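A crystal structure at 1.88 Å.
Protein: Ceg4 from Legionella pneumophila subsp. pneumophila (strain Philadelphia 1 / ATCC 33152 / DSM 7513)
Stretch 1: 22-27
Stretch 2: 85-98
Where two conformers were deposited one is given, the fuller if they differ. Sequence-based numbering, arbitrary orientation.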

ATOM      1  N   THR A  22       7.814   1.449   2.388  1.00 10.81           N
ATOM      2  CA  THR A  22       7.012   2.661   2.438  1.00 11.16           C
ATOM      3  C   THR A  22       5.882   2.470   3.436  1.00 12.35           C
ATOM      4  O   THR A  22       5.850   3.118   4.497  1.00 14.83           O
ATOM      5  CB  THR A  22       6.498   2.965   1.010  1.00 13.98           C
ATOM      6  OG1 THR A  22       7.637   3.191   0.132  1.00 15.36           O
ATOM      7  CG2 THR A  22       5.566   4.184   1.014  1.00 12.18           C
ATOM      8  N   VAL A  23       4.972   1.552   3.149  1.00 10.90           N
ATOM      9  CA  VAL A  23       3.989   1.130   4.140  1.00 14.61           C
ATOM     10  C   VAL A  23       4.655   0.269   5.233  1.00 16.71           C
ATOM     11  O   VAL A  23       4.356   0.419   6.420  1.00 16.54           O
ATOM     12  CB  VAL A  23       2.833   0.386   3.429  1.00 14.31           C
ATOM     13  CG1 VAL A  23       1.858  -0.147   4.416  1.00 16.04           C
ATOM     14  CG2 VAL A  23       2.049   1.300   2.423  1.00 12.85           C
ATOM     15  N   THR A  24       5.581  -0.626   4.867  1.00 15.75           N
ATOM     16  CA  THR A  24       6.316  -1.407   5.859  1.00 16.44           C
ATOM     17  C   THR A  24       7.624  -0.736   6.170  1.00 16.78           C
ATOM     18  O   THR A  24       8.016   0.215   5.507  1.00 17.19           O
ATOM     19  CB  THR A  24       6.613  -2.845   5.393  1.00 13.14           C
ATOM     20  OG1 THR A  24       7.712  -2.820   4.456  1.00 13.37           O
ATOM     21  CG2 THR A  24       5.434  -3.476   4.807  1.00 13.63           C
ATOM     22  N   GLY A  25       8.354  -1.283   7.156  1.00 18.35           N
ATOM     23  CA  GLY A  25       9.664  -0.697   7.418  1.00 18.40           C
ATOM     24  C   GLY A  25      10.866  -1.411   6.806  1.00 18.53           C
ATOM     25  O   GLY A  25      11.999  -1.108   7.177  1.00 17.90           O
ATOM     26  N   LYS A  26      10.668  -2.349   5.874  1.00 18.47           N
ATOM     27  CA  LYS A  26      11.764  -3.102   5.276  1.00 21.39           C
ATOM     28  C   LYS A  26      11.631  -2.995   3.767  1.00 16.38           C
ATOM     29  O   LYS A  26      10.545  -3.223   3.234  1.00 14.17           O
ATOM     30  CB  LYS A  26      11.729  -4.585   5.690  1.00 25.36           C
ATOM     31  CG  LYS A  26      12.343  -4.860   7.014  1.00 34.90           C
ATOM     32  CD  LYS A  26      13.858  -4.602   6.974  1.00 42.15           C
ATOM     33  CE  LYS A  26      14.546  -4.929   8.307  1.00 46.84           C
ATOM     34  NZ  LYS A  26      14.132  -3.998   9.413  1.00 50.10           N
ATOM     35  N   SER A  27      12.740  -2.750   3.084  1.00 14.80           N
ATOM     36  CA  SER A  27      12.729  -2.690   1.625  1.00 16.31           C
ATOM     37  C   SER A  27      12.407  -4.053   0.994  1.00 18.84           C
ATOM     38  O   SER A  27      12.547  -5.126   1.614  1.00 17.77           O
ATOM     39  CB  SER A  27      14.082  -2.190   1.111  1.00 20.30           C
ATOM     40  OG  SER A  27      15.023  -3.241   1.209  1.00 22.62           O
ATOM     41  N   VAL A  85       9.504  -6.687  13.583  1.00 21.92           N
ATOM     42  CA  VAL A  85       8.229  -5.999  13.441  1.00 23.10           C
ATOM     43  C   VAL A  85       8.253  -5.037  12.253  1.00 21.99           C
ATOM     44  O   VAL A  85       7.198  -4.603  11.773  1.00 17.52           O
ATOM     45  CB  VAL A  85       7.890  -5.304  14.793  1.00 25.49           C
ATOM     46  CG1 VAL A  85       8.878  -4.176  15.065  1.00 25.53           C
ATOM     47  CG2 VAL A  85       6.468  -4.753  14.794  1.00 26.76           C
ATOM     48  N   ASP A  86       9.447  -4.728  11.721  1.00 26.82           N
ATOM     49  CA  ASP A  86       9.589  -3.895  10.521  1.00 29.61           C
ATOM     50  C   ASP A  86       9.016  -4.541   9.265  1.00 26.87           C
ATOM     51  O   ASP A  86       8.776  -3.819   8.285  1.00 24.73           O
ATOM     52  CB  ASP A  86      11.063  -3.544  10.272  1.00 39.13           C
ATOM     53  CG  ASP A  86      11.611  -2.553  11.284  1.00 50.75           C
ATOM     54  OD1 ASP A  86      12.825  -2.266  11.235  1.00 56.63           O
ATOM     55  OD2 ASP A  86      10.839  -2.056  12.140  1.00 54.12           O
ATOM     56  N   PHE A  87       8.772  -5.863   9.258  1.00 17.03           N
ATOM     57  CA  PHE A  87       7.976  -6.453   8.179  1.00 17.26           C
ATOM     58  C   PHE A  87       6.560  -5.912   8.118  1.00 16.38           C
ATOM     59  O   PHE A  87       5.909  -6.001   7.067  1.00 17.26           O
ATOM     60  CB  PHE A  87       7.816  -7.947   8.367  1.00 23.03           C
ATOM     61  CG  PHE A  87       8.977  -8.761   7.916  1.00 30.53           C
ATOM     62  CD1 PHE A  87      10.145  -8.799   8.669  1.00 34.95           C
ATOM     63  CD2 PHE A  87       8.878  -9.554   6.769  1.00 31.49           C
ATOM     64  CE1 PHE A  87      11.211  -9.583   8.281  1.00 38.53           C
ATOM     65  CE2 PHE A  87       9.956 -10.363   6.376  1.00 35.40           C
ATOM     66  CZ  PHE A  87      11.113 -10.381   7.142  1.00 37.62           C
ATOM     67  N   LEU A  88       6.052  -5.392   9.224  1.00 16.18           N
ATOM     68  CA  LEU A  88       4.659  -4.993   9.325  1.00 13.56           C
ATOM     69  C   LEU A  88       4.496  -3.491   9.065  1.00 16.53           C
ATOM     70  O   LEU A  88       5.471  -2.733   9.003  1.00 19.22           O
ATOM     71  CB  LEU A  88       4.116  -5.361  10.711  1.00 17.98           C
ATOM     72  CG  LEU A  88       4.242  -6.815  11.148  1.00 15.05           C
ATOM     73  CD1 LEU A  88       3.727  -6.914  12.560  1.00 17.07           C
ATOM     74  CD2 LEU A  88       3.375  -7.624  10.224  1.00 14.02           C
HETATM   75  N   MSE A  89       3.250  -3.067   8.906  1.00 14.64           N
HETATM   76  CA  MSE A  89       2.902  -1.636   8.843  0.50 17.88           C
HETATM   77  C   MSE A  89       3.075  -1.008  10.192  1.00 18.34           C
HETATM   78  O   MSE A  89       2.734  -1.633  11.177  1.00 17.45           O
HETATM   79  CB  MSE A  89       1.438  -1.425   8.478  0.50 19.99           C
HETATM   80  CG  MSE A  89       1.059  -1.709   7.127  0.50 23.01           C
HETATM   81 SE   MSE A  89      -0.732  -0.979   6.930  0.40 25.99          SE
HETATM   82  CE  MSE A  89      -1.678  -2.683   7.186  0.50 24.71           C
ATOM     83  N   SER A  90       3.530   0.243  10.269  1.00 20.33           N
ATOM     84  CA  SER A  90       3.546   0.923  11.554  1.00 21.98           C
ATOM     85  C   SER A  90       2.111   1.214  12.019  1.00 20.25           C
ATOM     86  O   SER A  90       1.186   1.273  11.217  1.00 18.24           O
ATOM     87  CB  SER A  90       4.320   2.246  11.463  1.00 23.33           C
ATOM     88  OG  SER A  90       3.679   3.124  10.549  1.00 20.44           O
ATOM     89  N   PRO A  91       1.920   1.415  13.314  1.00 20.63           N
ATOM     90  CA  PRO A  91       0.599   1.802  13.813  1.00 21.68           C
ATOM     91  C   PRO A  91       0.066   3.060  13.160  1.00 22.25           C
ATOM     92  O   PRO A  91      -1.160   3.185  12.989  1.00 20.51           O
ATOM     93  CB  PRO A  91       0.851   2.042  15.311  1.00 25.38           C
ATOM     94  CG  PRO A  91       2.106   1.254  15.630  1.00 24.92           C
ATOM     95  CD  PRO A  91       2.934   1.305  14.382  1.00 23.30           C
ATOM     96  N   GLU A  92       0.953   4.025  12.841  1.00 18.03           N
ATOM     97  CA  GLU A  92       0.528   5.223  12.120  1.00 18.13           C
ATOM     98  C   GLU A  92       0.054   4.848  10.719  1.00 16.39           C
ATOM     99  O   GLU A  92      -0.994   5.325  10.256  1.00 16.28           O
ATOM    100  CB  GLU A  92       1.659   6.243  12.042  1.00 21.85           C
ATOM    101  CG  GLU A  92       2.079   6.889  13.377  1.00 27.27           C
ATOM    102  CD  GLU A  92       3.063   6.036  14.163  1.00 30.27           C
ATOM    103  OE1 GLU A  92       3.354   4.877  13.787  1.00 27.35           O
ATOM    104  OE2 GLU A  92       3.561   6.545  15.189  1.00 34.72           O
ATOM    105  N   ALA A  93       0.773   3.961  10.045  1.00 15.25           N
ATOM    106  CA  ALA A  93       0.307   3.543   8.722  1.00 14.62           C
ATOM    107  C   ALA A  93      -1.025   2.808   8.811  1.00 16.74           C
ATOM    108  O   ALA A  93      -1.912   3.004   7.964  1.00 16.33           O
ATOM    109  CB  ALA A  93       1.341   2.652   8.046  1.00 13.48           C
ATOM    110  N   VAL A  94      -1.165   1.928   9.813  1.00 17.93           N
ATOM    111  CA  VAL A  94      -2.439   1.238  10.037  1.00 17.31           C
ATOM    112  C   VAL A  94      -3.579   2.241  10.181  1.00 16.55           C
ATOM    113  O   VAL A  94      -4.635   2.091   9.563  1.00 15.67           O
ATOM    114  CB  VAL A  94      -2.336   0.328  11.270  1.00 19.10           C
ATOM    115  CG1 VAL A  94      -3.733  -0.098  11.740  1.00 19.06           C
ATOM    116  CG2 VAL A  94      -1.476  -0.891  10.948  1.00 13.41           C
ATOM    117  N   ALA A  95      -3.392   3.281  11.005  1.00 18.52           N
ATOM    118  CA  ALA A  95      -4.466   4.254  11.189  1.00 19.33           C
ATOM    119  C   ALA A  95      -4.778   4.998   9.884  1.00 19.14           C
ATOM    120  O   ALA A  95      -5.947   5.308   9.589  1.00 18.08           O
ATOM    121  CB  ALA A  95      -4.106   5.247  12.304  1.00 20.23           C
ATOM    122  N   PHE A  96      -3.749   5.335   9.113  1.00 15.70           N
ATOM    123  CA  PHE A  96      -3.967   5.988   7.826  1.00 15.33           C
ATOM    124  C   PHE A  96      -4.837   5.143   6.897  1.00 16.29           C
ATOM    125  O   PHE A  96      -5.831   5.642   6.335  1.00 16.14           O
ATOM    126  CB  PHE A  96      -2.634   6.255   7.142  1.00 15.70           C
ATOM    127  CG  PHE A  96      -2.767   6.900   5.788  1.00 14.38           C
ATOM    128  CD1 PHE A  96      -2.883   8.271   5.656  1.00 15.61           C
ATOM    129  CD2 PHE A  96      -2.755   6.115   4.628  1.00 16.49           C
ATOM    130  CE1 PHE A  96      -2.965   8.847   4.372  1.00 20.51           C
ATOM    131  CE2 PHE A  96      -2.873   6.672   3.400  1.00 17.09           C
ATOM    132  CZ  PHE A  96      -2.962   8.041   3.260  1.00 18.15           C
ATOM    133  N   PHE A  97      -4.478   3.861   6.720  1.00 14.74           N
ATOM    134  CA  PHE A  97      -5.255   2.998   5.834  1.00 14.21           C
ATOM    135  C   PHE A  97      -6.654   2.706   6.349  1.00 14.64           C
ATOM    136  O   PHE A  97      -7.578   2.587   5.541  1.00 14.90           O
ATOM    137  CB  PHE A  97      -4.465   1.716   5.546  1.00 13.83           C
ATOM    138  CG  PHE A  97      -3.371   1.989   4.590  1.00 16.87           C
ATOM    139  CD1 PHE A  97      -3.670   2.218   3.255  1.00 17.34           C
ATOM    140  CD2 PHE A  97      -2.074   2.176   5.019  1.00 18.38           C
ATOM    141  CE1 PHE A  97      -2.678   2.565   2.351  1.00 17.73           C
ATOM    142  CE2 PHE A  97      -1.053   2.538   4.115  1.00 19.81           C
ATOM    143  CZ  PHE A  97      -1.371   2.736   2.771  1.00 19.92           C
ATOM    144  N   HIS A  98      -6.869   2.613   7.668  1.00 14.85           N
ATOM    145  CA  HIS A  98      -8.249   2.518   8.120  1.00 19.28           C
ATOM    146  C   HIS A  98      -9.030   3.752   7.692  1.00 22.62           C
ATOM    147  O   HIS A  98     -10.192   3.654   7.299  1.00 23.65           O
ATOM    148  CB  HIS A  98      -8.347   2.354   9.650  1.00 21.11           C
ATOM    149  CG  HIS A  98      -8.125   0.945  10.131  1.00 20.73           C
ATOM    150  ND1 HIS A  98      -8.817  -0.141   9.627  1.00 22.00           N
ATOM    151  CD2 HIS A  98      -7.261   0.446  11.052  1.00 21.25           C
ATOM    152  CE1 HIS A  98      -8.399  -1.246  10.225  1.00 22.13           C
ATOM    153  NE2 HIS A  98      -7.473  -0.913  11.115  1.00 22.54           N
TER
HETATM  154  O   HOH W   1       4.812   2.021   8.285  1.00 30.73           O

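The most unusual feature of this contact is a single water doing work that the two backbones do not do directly. Val23 O and Ser90 N lie 3.9 Å apart, too far for a direct hydrogen bond, and water 1 fills the gap: it donates to Val23 O at 2.5 Å, a notably short distance, and accepts from Ser90 N at 3.0 Å. The water thus satisfies a carbonyl and an amide at once, one from each stretch.

Beside this bridge the chains run close, with Thr24 CA 4.5 Å from Met89 CA and Gly25 CA 4.5 Å from Asp86 CA. Two CA-H...O contacts join them at the first of these points: Met89 CA lies 3.5 Å from Val23 O, with an angle of 159° at the hydrogen, and Thr24 CA lies 3.5 Å from Leu88 O, with an angle of 143°. The direct hydrogen bond between the stretches runs from Gly25 N to Asp86 O, 2.8 Å long but bent to 135°. Glycine suits the close approach here, because an ideal CB on Gly25 would point toward the other stretch and sit only 3.4 Å from Asp86 CB.

Asp86 is engaged through its side chain as well. Its CA-to-CB bond and that of Lys26 each point toward the opposing stretch, and Lys26 NZ reaches Asp86 OD1 at 2.8 Å in a salt bridge between opposite charges. Backbone and side chain of one aspartate therefore hold two residues of the loop. Within that loop, Lys26 N donates a weak but nearly straight hydrogen bond to Thr24 OG1 (3.3 Å, 168°). The methyl of Thr24 packs against the other backbone, CG2 lying 3.4 Å from Phe87 O.

Val23 supplies the apolar part of the interface and has the largest covered area of any residue in either stretch, 91 of the 414 Å² buried in total. In its t rotamer (chi1 176°) CG1 comes within 3.2 Å of Met89 CG, a tight approach, and both methyls reach the Phe97 ring: CG2 lies 3.7 Å from Phe97 CZ and meets the ring obliquely, and CG1 is 4.0 Å from Phe97 CE2. Met89 is selenomethionine, and the end of its side chain leads away from the contact.

Phe97 is carried to Val23 by the helix that begins at Pro91. Ser90 caps its start, with OG accepting from Ala93 N at 3.1 Å and 157°. The same residue thus caps the helix through its side chain and binds the bridging water through its backbone amide.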